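Local atomic coordinates of hypothetical protein TTHA1785 (Thermus thermophilus, PDB entry 2EPG), a protein that probably joins RNA ends as a GTP- and manganese-dependent RtcB ligase, linking a 3'-phosphate or 2',3'-cyclic phosphate terminus to a 5'-hydroxyl. Residues Leu134-Pro139 with Phe319-Phe324; Val149-Arg154 with Arg170-Pro175; Val243-Gly248 with Gln309-Phe314. One frame throughout, in Å; residues are numbered along the deposited sequence.

Interaction 1 of 3, residues Leu134-Pro139 with Phe319-Phe324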
loop_
_atom_site.group_PDB
_atom_site.type_symbol
_atom_site.label_atom_id
_atom_site.label_comp_id
_atom_site.label_asym_id
_atom_site.label_seq_id
_atom_site.Cartn_x
_atom_site.Cartn_y
_atom_site.Cartn_z
ATOM N N LEU A 134 23.969 -0.460 -2.833
ATOM C CA LEU A 134 22.532 -0.658 -3.015
ATOM C C LEU A 134 22.171 -0.809 -4.498
ATOM O O LEU A 134 21.351 -1.659 -4.868
ATOM C CB LEU A 134 21.741 0.512 -2.398
ATOM C CG LEU A 134 21.633 0.459 -0.867
ATOM C CD1 LEU A 134 21.034 1.746 -0.328
ATOM C CD2 LEU A 134 20.791 -0.739 -0.460
ATOM N N TYR A 135 22.784 0.023 -5.336
ATOM C CA TYR A 135 22.540 -0.015 -6.773
ATOM C C TYR A 135 23.038 -1.329 -7.379
ATOM O O TYR A 135 22.488 -1.821 -8.355
ATOM C CB TYR A 135 23.250 1.147 -7.469
ATOM C CG TYR A 135 23.017 1.126 -8.952
ATOM C CD1 TYR A 135 21.746 1.383 -9.472
ATOM C CD2 TYR A 135 24.031 0.755 -9.836
ATOM C CE1 TYR A 135 21.483 1.264 -10.835
ATOM C CE2 TYR A 135 23.776 0.627 -11.210
ATOM C CZ TYR A 135 22.498 0.882 -11.696
ATOM O OH TYR A 135 22.221 0.730 -13.038
ATOM N N ARG A 136 24.078 -1.894 -6.782
ATOM C CA ARG A 136 24.667 -3.132 -7.263
ATOM C C ARG A 136 23.954 -4.381 -6.731
ATOM O O ARG A 136 23.729 -5.334 -7.476
ATOM C CB ARG A 136 26.141 -3.174 -6.859
ATOM C CG ARG A 136 26.958 -4.261 -7.522
ATOM C CD ARG A 136 28.368 -4.287 -6.948
ATOM N NE ARG A 136 28.391 -4.799 -5.577
ATOM C CZ ARG A 136 28.848 -4.123 -4.521
ATOM N NH1 ARG A 136 28.822 -4.688 -3.317
ATOM N NH2 ARG A 136 29.325 -2.885 -4.658
ATOM N N LEU A 137 23.601 -4.376 -5.447
ATOM C CA LEU A 137 22.936 -5.525 -4.837
ATOM C C LEU A 137 21.419 -5.570 -5.030
ATOM O O LEU A 137 20.787 -6.591 -4.753
ATOM C CB LEU A 137 23.282 -5.598 -3.348
ATOM C CG LEU A 137 24.792 -5.668 -3.115
ATOM C CD1 LEU A 137 25.096 -5.861 -1.633
ATOM C CD2 LEU A 137 25.367 -6.823 -3.933
ATOM N N VAL A 138 20.832 -4.478 -5.508
ATOM C CA VAL A 138 19.399 -4.464 -5.748
ATOM C C VAL A 138 19.123 -4.309 -7.246
ATOM O O VAL A 138 19.202 -3.212 -7.803
ATOM C CB VAL A 138 18.692 -3.334 -4.967
ATOM C CG1 VAL A 138 17.215 -3.322 -5.317
ATOM C CG2 VAL A 138 18.861 -3.539 -3.469
ATOM N N PRO A 139 18.776 -5.425 -7.912
ATOM C CA PRO A 139 18.471 -5.521 -9.344
ATOM C C PRO A 139 17.660 -4.375 -9.940
ATOM O O PRO A 139 16.889 -3.703 -9.243
ATOM C CB PRO A 139 17.732 -6.849 -9.445
ATOM C CG PRO A 139 18.415 -7.672 -8.411
ATOM C CD PRO A 139 18.503 -6.712 -7.243
ATOM N N PHE A 319 24.290 -2.940 3.381
ATOM C CA PHE A 319 24.848 -2.247 4.545
ATOM C C PHE A 319 26.089 -2.985 5.024
ATOM O O PHE A 319 27.123 -2.377 5.296
ATOM C CB PHE A 319 23.824 -2.157 5.684
ATOM C CG PHE A 319 22.887 -0.975 5.576
ATOM C CD1 PHE A 319 22.950 0.062 6.501
ATOM C CD2 PHE A 319 21.938 -0.904 4.560
ATOM C CE1 PHE A 319 22.073 1.165 6.422
ATOM C CE2 PHE A 319 21.062 0.190 4.470
ATOM C CZ PHE A 319 21.133 1.222 5.402
ATOM N N GLU A 320 25.984 -4.304 5.102
ATOM C CA GLU A 320 27.092 -5.132 5.542
ATOM C C GLU A 320 28.298 -5.047 4.587
ATOM O O GLU A 320 29.441 -5.001 5.025
ATOM C CB GLU A 320 26.610 -6.575 5.687
ATOM C CG GLU A 320 25.709 -6.772 6.875
ATOM C CD GLU A 320 24.798 -7.969 6.739
ATOM O OE1 GLU A 320 25.070 -8.822 5.869
ATOM O OE2 GLU A 320 23.808 -8.054 7.508
ATOM N N LYS A 321 28.032 -5.013 3.286
ATOM C CA LYS A 321 29.093 -4.930 2.290
ATOM C C LYS A 321 29.959 -3.682 2.508
ATOM O O LYS A 321 31.163 -3.704 2.254
ATOM C CB LYS A 321 28.472 -4.914 0.884
ATOM C CG LYS A 321 29.399 -5.349 -0.245
ATOM C CD LYS A 321 30.409 -4.274 -0.571
ATOM C CE LYS A 321 31.332 -4.695 -1.706
ATOM N NZ LYS A 321 32.384 -3.661 -1.963
ATOM N N VAL A 322 29.360 -2.597 2.992
ATOM C CA VAL A 322 30.121 -1.372 3.214
ATOM C C VAL A 322 30.655 -1.208 4.632
ATOM O O VAL A 322 31.116 -0.126 4.997
ATOM C CB VAL A 322 29.312 -0.117 2.855
ATOM C CG1 VAL A 322 28.966 -0.135 1.362
ATOM C CG2 VAL A 322 28.055 -0.050 3.707
ATOM N N GLY A 323 30.575 -2.264 5.438
ATOM C CA GLY A 323 31.128 -2.181 6.775
ATOM C C GLY A 323 30.228 -2.232 7.991
ATOM O O GLY A 323 30.729 -2.380 9.102
ATOM N N PHE A 324 28.917 -2.098 7.812
ATOM C CA PHE A 324 28.028 -2.150 8.962
ATOM C C PHE A 324 27.633 -3.594 9.212
ATOM O O PHE A 324 26.928 -4.196 8.397
ATOM C CB PHE A 324 26.769 -1.311 8.723
ATOM C CG PHE A 324 27.038 0.151 8.554
ATOM C CD1 PHE A 324 27.026 0.732 7.293
ATOM C CD2 PHE A 324 27.296 0.953 9.655
ATOM C CE1 PHE A 324 27.265 2.089 7.129
ATOM C CE2 PHE A 324 27.536 2.317 9.507
ATOM C CZ PHE A 324 27.521 2.889 8.238
#

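Interaction 2 of 3, residues Val149-Arg154 with Arg170-Pro175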
loop_
_atom_site.group_PDB
_atom_site.type_symbol
_atom_site.label_atom_id
_atom_site.label_comp_id
_atom_site.label_asym_id
_atom_site.label_seq_id
_atom_site.Cartn_x
_atom_site.Cartn_y
_atom_site.Cartn_z
ATOM N N VAL A 149 20.317 -14.502 -8.232
ATOM C CA VAL A 149 19.539 -15.254 -7.255
ATOM C C VAL A 149 18.328 -15.667 -8.079
ATOM O O VAL A 149 17.624 -14.815 -8.624
ATOM C CB VAL A 149 19.080 -14.353 -6.087
ATOM C CG1 VAL A 149 18.402 -15.187 -5.020
ATOM C CG2 VAL A 149 20.267 -13.608 -5.511
ATOM N N ARG A 150 18.084 -16.964 -8.193
ATOM C CA ARG A 150 16.967 -17.414 -9.007
ATOM C C ARG A 150 16.201 -18.566 -8.383
ATOM O O ARG A 150 16.767 -19.384 -7.667
ATOM C CB ARG A 150 17.486 -17.810 -10.393
ATOM C CG ARG A 150 18.246 -16.686 -11.091
ATOM C CD ARG A 150 19.074 -17.209 -12.254
ATOM N NE ARG A 150 19.939 -16.174 -12.823
ATOM C CZ ARG A 150 20.832 -16.386 -13.788
ATOM N NH1 ARG A 150 21.575 -15.382 -14.243
ATOM N NH2 ARG A 150 20.987 -17.603 -14.299
ATOM N N PHE A 151 14.905 -18.620 -8.668
ATOM C CA PHE A 151 14.033 -19.661 -8.144
ATOM C C PHE A 151 13.411 -20.469 -9.283
ATOM O O PHE A 151 13.260 -19.971 -10.396
ATOM C CB PHE A 151 12.920 -19.020 -7.311
ATOM C CG PHE A 151 13.422 -18.235 -6.137
ATOM C CD1 PHE A 151 13.757 -18.875 -4.949
ATOM C CD2 PHE A 151 13.607 -16.864 -6.234
ATOM C CE1 PHE A 151 14.267 -18.161 -3.875
ATOM C CE2 PHE A 151 14.117 -16.142 -5.166
ATOM C CZ PHE A 151 14.449 -16.796 -3.981
ATOM N N SER A 152 13.047 -21.713 -8.999
ATOM C CA SER A 152 12.420 -22.564 -10.001
ATOM C C SER A 152 10.944 -22.188 -10.077
ATOM O O SER A 152 10.419 -21.523 -9.177
ATOM C CB SER A 152 12.547 -24.029 -9.600
ATOM O OG SER A 152 11.806 -24.280 -8.416
ATOM N N LYS A 153 10.273 -22.611 -11.143
ATOM C CA LYS A 153 8.859 -22.316 -11.309
ATOM C C LYS A 153 8.040 -22.932 -10.173
ATOM O O LYS A 153 7.022 -22.378 -9.750
ATOM C CB LYS A 153 8.372 -22.818 -12.673
ATOM C CG LYS A 153 8.833 -24.221 -13.022
ATOM C CD LYS A 153 8.700 -24.496 -14.520
ATOM C CE LYS A 153 9.432 -25.778 -14.920
ATOM N NZ LYS A 153 9.279 -26.087 -16.375
ATOM N N ARG A 154 8.482 -24.075 -9.666
ATOM C CA ARG A 154 7.760 -24.691 -8.569
ATOM C C ARG A 154 7.954 -23.838 -7.315
ATOM O O ARG A 154 7.053 -23.709 -6.494
ATOM C CB ARG A 154 8.269 -26.100 -8.285
ATOM C CG ARG A 154 7.403 -26.819 -7.268
ATOM C CD ARG A 154 8.126 -27.982 -6.621
ATOM N NE ARG A 154 9.313 -27.544 -5.892
ATOM C CZ ARG A 154 10.101 -28.358 -5.194
ATOM N NH1 ARG A 154 11.166 -27.872 -4.563
ATOM N NH2 ARG A 154 9.823 -29.656 -5.121
ATOM N N ARG A 170 13.668 -19.703 4.191
ATOM C CA ARG A 170 14.815 -20.217 3.432
ATOM C C ARG A 170 16.035 -19.321 3.573
ATOM O O ARG A 170 16.955 -19.392 2.770
ATOM C CB ARG A 170 14.499 -20.380 1.939
ATOM C CG ARG A 170 13.884 -21.725 1.545
ATOM C CD ARG A 170 12.429 -21.778 1.887
ATOM N NE ARG A 170 11.803 -23.075 1.642
ATOM C CZ ARG A 170 10.541 -23.338 1.964
ATOM N NH1 ARG A 170 10.016 -24.526 1.729
ATOM N NH2 ARG A 170 9.794 -22.395 2.534
ATOM N N GLY A 171 16.033 -18.455 4.577
ATOM C CA GLY A 171 17.192 -17.601 4.792
ATOM C C GLY A 171 17.192 -16.203 4.208
ATOM O O GLY A 171 18.123 -15.450 4.447
ATOM N N TYR A 172 16.168 -15.829 3.456
ATOM C CA TYR A 172 16.154 -14.487 2.862
ATOM C C TYR A 172 15.472 -13.467 3.781
ATOM O O TYR A 172 14.546 -12.763 3.369
ATOM C CB TYR A 172 15.446 -14.528 1.507
ATOM C CG TYR A 172 16.129 -15.412 0.501
ATOM C CD1 TYR A 172 17.181 -14.929 -0.274
ATOM C CD2 TYR A 172 15.732 -16.739 0.332
ATOM C CE1 TYR A 172 17.822 -15.746 -1.202
ATOM C CE2 TYR A 172 16.365 -17.566 -0.587
ATOM C CZ TYR A 172 17.407 -17.062 -1.350
ATOM O OH TYR A 172 18.035 -17.870 -2.262
ATOM N N GLY A 173 15.936 -13.402 5.025
ATOM C CA GLY A 173 15.373 -12.475 5.993
ATOM C C GLY A 173 15.651 -12.940 7.407
ATOM O O GLY A 173 16.360 -13.925 7.601
ATOM N N TYR A 174 15.132 -12.213 8.393
ATOM C CA TYR A 174 15.285 -12.601 9.788
ATOM C C TYR A 174 13.971 -13.283 10.138
ATOM O O TYR A 174 12.930 -12.930 9.580
ATOM C CB TYR A 174 15.471 -11.382 10.697
ATOM C CG TYR A 174 16.716 -10.572 10.429
ATOM C CD1 TYR A 174 17.850 -11.150 9.832
ATOM C CD2 TYR A 174 16.775 -9.229 10.793
ATOM C CE1 TYR A 174 18.999 -10.399 9.611
ATOM C CE2 TYR A 174 17.912 -8.480 10.580
ATOM C CZ TYR A 174 19.019 -9.061 9.992
ATOM O OH TYR A 174 20.135 -8.288 9.802
ATOM N N PRO A 175 13.998 -14.256 11.073
ATOM C CA PRO A 175 12.803 -14.997 11.498
ATOM C C PRO A 175 11.632 -14.092 11.869
ATOM O O PRO A 175 10.489 -14.352 11.494
ATOM C CB PRO A 175 13.303 -15.801 12.700
ATOM C CG PRO A 175 14.746 -16.031 12.375
ATOM C CD PRO A 175 15.176 -14.679 11.857
#

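Interaction 3 of 3, residues Val243-Gly248 with Gln309-Phe314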
loop_
_atom_site.group_PDB
_atom_site.type_symbol
_atom_site.label_atom_id
_atom_site.label_comp_id
_atom_site.label_asym_id
_atom_site.label_seq_id
_atom_site.Cartn_x
_atom_site.Cartn_y
_atom_site.Cartn_z
ATOM N N VAL A 243 15.113 2.830 5.941
ATOM C CA VAL A 243 15.122 2.498 4.533
ATOM C C VAL A 243 13.675 2.193 4.129
ATOM O O VAL A 243 13.041 1.305 4.692
ATOM C CB VAL A 243 16.027 1.275 4.262
ATOM C CG1 VAL A 243 16.058 0.970 2.755
ATOM C CG2 VAL A 243 17.445 1.546 4.802
ATOM N N LEU A 244 13.163 2.939 3.156
ATOM C CA LEU A 244 11.797 2.748 2.693
ATOM C C LEU A 244 11.805 2.121 1.300
ATOM O O LEU A 244 12.416 2.655 0.377
ATOM C CB LEU A 244 11.046 4.090 2.690
ATOM C CG LEU A 244 9.535 4.053 2.412
ATOM C CD1 LEU A 244 8.821 5.239 3.109
ATOM C CD2 LEU A 244 9.301 4.088 0.910
ATOM N N ILE A 245 11.123 0.984 1.174
ATOM C CA ILE A 245 11.027 0.229 -0.083
ATOM C C ILE A 245 9.605 0.360 -0.643
ATOM O O ILE A 245 8.629 -0.008 0.012
ATOM C CB ILE A 245 11.323 -1.268 0.161
ATOM C CG1 ILE A 245 12.728 -1.430 0.752
ATOM C CG2 ILE A 245 11.187 -2.047 -1.142
ATOM C CD1 ILE A 245 12.969 -2.805 1.426
ATOM N N HIS A 246 9.508 0.881 -1.858
ATOM C CA HIS A 246 8.235 1.109 -2.526
ATOM C C HIS A 246 8.206 0.334 -3.828
ATOM O O HIS A 246 8.926 0.678 -4.775
ATOM C CB HIS A 246 8.077 2.597 -2.834
ATOM C CG HIS A 246 6.684 2.994 -3.216
ATOM N ND1 HIS A 246 5.868 2.202 -3.996
ATOM C CD2 HIS A 246 5.969 4.109 -2.940
ATOM C CE1 HIS A 246 4.710 2.812 -4.180
ATOM N NE2 HIS A 246 4.746 3.970 -3.549
ATOM N N THR A 247 7.393 -0.718 -3.863
ATOM C CA THR A 247 7.247 -1.540 -5.048
ATOM C C THR A 247 6.099 -2.540 -4.861
ATOM O O THR A 247 5.557 -2.686 -3.744
ATOM C CB THR A 247 8.556 -2.287 -5.394
ATOM O OG1 THR A 247 8.392 -2.951 -6.651
ATOM C CG2 THR A 247 8.903 -3.319 -4.312
ATOM N N GLY A 248 5.728 -3.219 -5.948
ATOM C CA GLY A 248 4.615 -4.150 -5.887
ATOM C C GLY A 248 4.774 -5.521 -6.514
ATOM O O GLY A 248 5.818 -6.165 -6.372
ATOM N N GLN A 309 10.232 -8.449 0.602
ATOM C CA GLN A 309 11.027 -9.198 1.551
ATOM C C GLN A 309 12.416 -9.448 0.957
ATOM O O GLN A 309 13.422 -9.274 1.648
ATOM C CB GLN A 309 10.351 -10.536 1.883
ATOM C CG GLN A 309 11.174 -11.438 2.808
ATOM C CD GLN A 309 11.403 -10.826 4.204
ATOM O OE1 GLN A 309 10.478 -10.296 4.823
ATOM N NE2 GLN A 309 12.627 -10.921 4.700
ATOM N N LEU A 310 12.472 -9.819 -0.326
ATOM C CA LEU A 310 13.753 -10.101 -0.981
ATOM C C LEU A 310 14.602 -8.853 -1.047
ATOM O O LEU A 310 15.795 -8.886 -0.776
ATOM C CB LEU A 310 13.555 -10.631 -2.417
ATOM C CG LEU A 310 14.319 -11.901 -2.843
ATOM C CD1 LEU A 310 14.399 -11.981 -4.376
ATOM C CD2 LEU A 310 15.717 -11.928 -2.238
ATOM N N ILE A 311 13.987 -7.743 -1.425
ATOM C CA ILE A 311 14.718 -6.489 -1.515
ATOM C C ILE A 311 15.294 -6.121 -0.151
ATOM O O ILE A 311 16.432 -5.668 -0.051
ATOM C CB ILE A 311 13.806 -5.361 -2.041
ATOM C CG1 ILE A 311 13.407 -5.669 -3.494
ATOM C CG2 ILE A 311 14.539 -4.008 -1.982
ATOM C CD1 ILE A 311 12.352 -4.746 -4.075
ATOM N N ALA A 312 14.515 -6.335 0.902
ATOM C CA ALA A 312 14.980 -6.022 2.249
ATOM C C ALA A 312 16.213 -6.861 2.573
ATOM O O ALA A 312 17.148 -6.376 3.213
ATOM C CB ALA A 312 13.873 -6.288 3.272
ATOM N N HIS A 313 16.222 -8.114 2.123
ATOM C CA HIS A 313 17.369 -8.993 2.366
ATOM C C HIS A 313 18.607 -8.395 1.692
ATOM O O HIS A 313 19.679 -8.334 2.295
ATOM C CB HIS A 313 17.101 -10.409 1.816
ATOM C CG HIS A 313 18.235 -11.366 2.035
ATOM N ND1 HIS A 313 18.561 -11.865 3.280
ATOM C CD2 HIS A 313 19.138 -11.891 1.171
ATOM C CE1 HIS A 313 19.615 -12.657 3.174
ATOM N NE2 HIS A 313 19.985 -12.689 1.905
ATOM N N PHE A 314 18.448 -7.947 0.444
ATOM C CA PHE A 314 19.547 -7.334 -0.291
ATOM C C PHE A 314 19.981 -6.020 0.346
ATOM O O PHE A 314 21.142 -5.654 0.267
ATOM C CB PHE A 314 19.161 -7.044 -1.762
ATOM C CG PHE A 314 18.773 -8.264 -2.558
ATOM C CD1 PHE A 314 19.282 -9.526 -2.239
ATOM C CD2 PHE A 314 17.921 -8.144 -3.657
ATOM C CE1 PHE A 314 18.948 -10.655 -3.005
ATOM C CE2 PHE A 314 17.582 -9.259 -4.435
ATOM C CZ PHE A 314 18.097 -10.522 -4.105
#

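Interaction 1 of 3, residues Leu134-Pro139 with Phe319-Phe324
The side chains of Arg136 and Lys321 cross at about a right angle where two helices end. Each leaves its helix with CG turned away from the backbone N (chi1 -168° in Arg136, -158° in Lys321); bends at chi3 of the arginine and chi2 of the lysine then bring NH1 of Arg136 alongside CG, CD and CE of Lys321. Lys321 CG sits in the plane of the guanidinium, at its edge, while CE approaches obliquely. The separation of 3.0 Å between Arg136 NH1 and Lys321 CE is very short for a nonbonded pair, and the detailed placing of these exposed ends is doubtful. The same doubt attaches to the closeness of the two cationic groups, roughly 3.9 Å between NH1 of Arg136 and NZ of Lys321, an arrangement that solvent would probably screen. CD1 of Leu137 comes within 4.3 Å of CB of Lys321.

Both helices stop here. Helix 288-321 finishes in a Schellman motif, in which Phe324 N bonds to Phe319 O at 3.1 Å and Gly323 N to Glu320 O at 3.0 Å, with Gly323 taking the positive phi of the C-prime position. Helix 127-137 lies beside it, and deeper apolar packing joins the pair: Leu134 rests on Ala318, and Phe319 on Leu130. Arg126 bonds to the carbonyl O of Val322 and makes a cation-pi contact with Phe324.

Interaction 2 of 3, residues Val149-Arg154 with Arg170-Pro175
The ring of Tyr172 receives Phe151 over one face: the phenylalanine brings its edge, and the two form an offset edge-to-face pair with centroids 5.6 Å apart and planes at 66°. CZ of Phe151 stands above that face, 4.0 Å from CZ of Tyr172, whereas CE2 of the tyrosine lies near the plane of the Phe151 ring, at its edge, 3.9 Å from Phe151 CE1. Val149 comes to the tyrosine obliquely. Its CG1 branch, turned away from the backbone N (chi1 -174°), does the touching and lies 3.9 Å from both CE1 and OH of Tyr172. Both residues of 149-154 thus meet the outer part of the tyrosine on the same side of its ring, Phe151 over the face and Val149 beside CE1 and OH.

Segment 170-175 begins in the Schellman motif that ends helix 164-169, with Gly171 at the C-prime position, and Tyr172 is the centre of an inverse gamma turn. The contact joins the lead-in to helix 153-162, where Ser152 is the N-cap, to the loop after helix 164-169, and so connects the outer ends of two consecutive helices. Leu167 touches both aromatic rings, and on helix 288-321 His313 meets Tyr172 edge-to-face. With an alanine here instead of Tyr172, the edge of Phe151 and CG1 of Val149 would probably lose their partner, leaving a gap beside Leu167.

Resting on dispersion and weak ring electrostatics, without directional polar bonds between the two segments, the contact is likely to tolerate small shifts of one against the other.

Interaction 3 of 3, residues Val243-Gly248 with Gln309-Phe314
Ile245, on strand 240-247, packs against Ile311 and Ala312 of helix 288-321, and this apolar contact carries most of the interface. The two isoleucines slide past each other in opposite directions. CG1 of Ile245 stands beside the backbone N (chi1 -59°), and the extended chain beyond it carries CD1 to the helix backbone, 3.9 Å from CA of Ala312. The same CD1 is 3.9 Å from CG2 of Ile311. Two residues along the strand, Thr247 and Ile311 meet tip to tip, with CG2 of the threonine 3.7 Å from CD1 of the isoleucine. The threonine CG2 occupies the crowded position between backbone N and carbonyl carbon, while OG1 is turned anti to the N and bonds to the carbonyl O of Leu210. The buried hydroxyl is therefore satisfied while its methyl neighbour meets the helix.

Polar bonds lie round the apolar patch. Arg308 reaches the carbonyl O of Thr247, and Gln309, whose CB points away from the strand, bonds through its amide to Arg112, Asp177 and the carbonyl O of Tyr172. Backbone bonds tie the strand into the sheet on both edges, Ile245 to Arg112 and His246 to Phe216.

Strand and helix run at 145° with their axes 9.6 Å apart: the helix packs obliquely, nearly antiparallel, on strand 240-247, which has antiparallel neighbours 110-119 and 216-225. His246, a probable ligand of the second manganese ion of this RtcB ligase, points away from the helix, and Ile311 also touches Leu217 of the probable GMP site.

Overall arrangement
Helix 288-321 is common to interactions 1 and 3, which use its C-terminal end and, upstream of that end, residues 309-314; interaction 2 leans on it from outside. Interaction 3 is the buried one, apolar across its two segments and close to the predicted manganese and GMP sites. Interactions 1 and 2 lie at the surface: the first crosses two cationic chains, the second pairs aromatic rings. They are joined through the helix. Phe314 packs on Val138 and Pro139, and Phe319 on Val243, linking interactions 1 and 3, whereas Gly171 and Gly173 pack on His313, linking 2 and 3. Interactions 2 and 3 are both nested in the long loop closed by interaction 1.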